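Local coordinates for protein peptide-43 (Lutzomyia longipalpis, PDB 7JQD) that probably binds the PAC1 receptor as a maxadilan-type peptide and, as a shortened variant, is likely to block rather than activate it, at residues B[12-17]-B[29-34]. Numbering follows the deposited sequence.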
loop_
_atom_site.group_PDB
_atom_site.type_symbol
_atom_site.label_atom_id
_atom_site.label_comp_id
_atom_site.label_asym_id
_atom_site.label_seq_id
_atom_site.Cartn_x
_atom_site.Cartn_y
_atom_site.Cartn_z
ATOM N N ASP B 12 1.253 8.933 5.643
ATOM C CA ASP B 12 1.792 9.314 6.945
ATOM C C ASP B 12 1.666 10.818 7.177
ATOM O O ASP B 12 1.414 11.261 8.308
ATOM C CB ASP B 12 3.245 8.856 7.069
ATOM C CG ASP B 12 3.375 7.322 7.194
ATOM O OD1 ASP B 12 2.416 6.688 7.693
ATOM O OD2 ASP B 12 4.425 6.741 6.790
ATOM N N ASP B 13 1.811 11.616 6.120
ATOM C CA ASP B 13 1.642 13.048 6.276
ATOM C C ASP B 13 0.202 13.383 6.623
ATOM O O ASP B 13 -0.059 14.140 7.559
ATOM C CB ASP B 13 2.077 13.766 5.007
ATOM C CG ASP B 13 2.137 15.272 5.189
ATOM O OD1 ASP B 13 3.025 15.731 5.950
ATOM O OD2 ASP B 13 1.310 15.992 4.567
ATOM N N CYS B 14 -0.750 12.801 5.891
ATOM C CA CYS B 14 -2.155 13.114 6.132
ATOM C C CYS B 14 -2.631 12.577 7.472
ATOM O O CYS B 14 -3.318 13.286 8.217
ATOM C CB CYS B 14 -3.012 12.571 4.995
ATOM S SG CYS B 14 -2.720 13.389 3.421
ATOM N N ALA B 15 -2.286 11.327 7.792
ATOM C CA ALA B 15 -2.641 10.727 9.075
ATOM C C ALA B 15 -2.155 11.546 10.254
ATOM O O ALA B 15 -2.686 11.393 11.362
ATOM C CB ALA B 15 -2.075 9.307 9.179
ATOM N N ARG B 16 -1.159 12.406 10.038
ATOM C CA ARG B 16 -0.653 13.257 11.103
ATOM C C ARG B 16 -1.382 14.599 11.157
ATOM O O ARG B 16 -1.615 15.137 12.243
ATOM C CB ARG B 16 0.846 13.468 10.924
ATOM C CG ARG B 16 1.334 14.734 11.569
ATOM C CD ARG B 16 2.752 15.037 11.152
ATOM N NE ARG B 16 2.782 15.453 9.766
ATOM C CZ ARG B 16 2.306 16.618 9.328
ATOM N NH1 ARG B 16 1.750 17.492 10.167
ATOM N NH2 ARG B 16 2.367 16.920 8.040
ATOM N N GLN B 17 -1.733 15.171 10.006
ATOM C CA GLN B 17 -2.553 16.377 10.002
ATOM C C GLN B 17 -3.955 16.087 10.511
ATOM O O GLN B 17 -4.455 16.775 11.409
ATOM C CB GLN B 17 -2.634 16.963 8.601
ATOM C CG GLN B 17 -1.313 17.206 7.966
ATOM C CD GLN B 17 -1.483 17.992 6.705
ATOM O OE1 GLN B 17 -2.497 18.677 6.529
ATOM N NE2 GLN B 17 -0.526 17.871 5.791
ATOM N N LYS B 29 -6.880 13.248 -0.978
ATOM C CA LYS B 29 -7.261 13.712 -2.313
ATOM C C LYS B 29 -6.242 14.696 -2.854
ATOM O O LYS B 29 -5.839 14.608 -4.019
ATOM C CB LYS B 29 -8.643 14.362 -2.296
ATOM C CG LYS B 29 -9.768 13.373 -2.365
ATOM C CD LYS B 29 -11.104 14.056 -2.153
ATOM C CE LYS B 29 -12.232 13.042 -2.226
ATOM N NZ LYS B 29 -13.492 13.537 -1.603
ATOM N N GLN B 30 -5.797 15.630 -2.013
ATOM C CA GLN B 30 -4.786 16.586 -2.445
ATOM C C GLN B 30 -3.478 15.887 -2.807
ATOM O O GLN B 30 -2.839 16.248 -3.800
ATOM C CB GLN B 30 -4.564 17.639 -1.358
ATOM C CG GLN B 30 -3.442 18.611 -1.656
ATOM C CD GLN B 30 -3.578 19.338 -3.003
ATOM O OE1 GLN B 30 -4.684 19.571 -3.503
ATOM N NE2 GLN B 30 -2.441 19.711 -3.584
ATOM N N LYS B 31 -3.079 14.867 -2.035
ATOM C CA LYS B 31 -1.830 14.162 -2.316
ATOM C C LYS B 31 -1.887 13.403 -3.639
ATOM O O LYS B 31 -0.854 13.231 -4.304
ATOM C CB LYS B 31 -1.490 13.200 -1.177
ATOM C CG LYS B 31 -0.941 13.862 0.098
ATOM C CD LYS B 31 -0.032 15.020 -0.202
ATOM C CE LYS B 31 0.514 15.598 1.078
ATOM N NZ LYS B 31 1.354 14.570 1.735
ATOM N N LYS B 32 -3.073 12.937 -4.031
ATOM C CA LYS B 32 -3.226 12.322 -5.343
ATOM C C LYS B 32 -3.080 13.349 -6.466
ATOM O O LYS B 32 -2.464 13.055 -7.506
ATOM C CB LYS B 32 -4.576 11.620 -5.407
ATOM C CG LYS B 32 -4.811 10.828 -6.660
ATOM C CD LYS B 32 -5.812 9.737 -6.383
ATOM C CE LYS B 32 -6.558 9.282 -7.606
ATOM N NZ LYS B 32 -7.630 8.363 -7.142
ATOM N N LYS B 33 -3.632 14.565 -6.293
ATOM C CA LYS B 33 -3.497 15.553 -7.353
ATOM C C LYS B 33 -2.048 15.995 -7.500
ATOM O O LYS B 33 -1.562 16.168 -8.618
ATOM C CB LYS B 33 -4.406 16.759 -7.139
ATOM C CG LYS B 33 -5.832 16.455 -6.691
ATOM C CD LYS B 33 -6.570 17.770 -6.397
ATOM C CE LYS B 33 -7.611 17.612 -5.284
ATOM N NZ LYS B 33 -7.553 18.753 -4.292
ATOM N N GLU B 34 -1.337 16.140 -6.379
ATOM C CA GLU B 34 0.094 16.444 -6.472
ATOM C C GLU B 34 0.821 15.355 -7.240
ATOM O O GLU B 34 1.651 15.653 -8.111
ATOM C CB GLU B 34 0.703 16.604 -5.072
ATOM C CG GLU B 34 -0.194 17.350 -4.099
ATOM C CD GLU B 34 0.567 18.093 -3.037
ATOM O OE1 GLU B 34 1.507 17.493 -2.480
ATOM O OE2 GLU B 34 0.198 19.251 -2.754
#
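Lys31 reaches across from helix 21-37 to meet Asp13 and Cys14 on helix 3-17, and this residue accounts for 66 of the 126 Å² buried between residues 12-17 and 29-34. The CA atoms of Cys14 and Lys31 stand 8.5 Å apart, so a long side chain is well suited to spanning the gap. The two ends of Lys31 do different work. Near the backbone, Lys31 CG rests 3.8 Å from Cys14 SG, an apolar contact against the sulfur. The chain bends at its second torsion, just where CG meets the sulfur, and again at its fourth (64°), and the ammonium group forms a salt bridge, Lys31 NZ lying 3.2 Å from Asp13 OD2. The bond comes from above the carboxylate, 42° out of its plane, and the two side chains cross at about a right angle. Asp13 CG stands anti to the backbone N (chi1 -171°), which turns the carboxylate toward Arg16 and Gln17 in its own helix: OD1 pairs with Arg16 NH2 in a salt bridge of doubtful length, while OD2 takes a second, weak hydrogen bond from Gln17 NE2. The carboxylate thus lies between two cations, which probably favours its charged form, and Arg16 NH2 and Lys31 NZ stay 6.8 Å apart. A leucine in place of Lys31 would probably leave Asp13 without its cross-helix cation and so untie the polar link between the helices. Beside this pair, Cys14 is buried, its SG joined to Cys27 in a disulfide and its side chain packed on Phe24 and Met28. Ionic and covalent links therefore act side by side in an antiparallel helical hairpin, joining the last turns of helix 3-17 to helix 21-37, while Asp12, Ala15, Lys29 and Lys32 meet the chain of another protein.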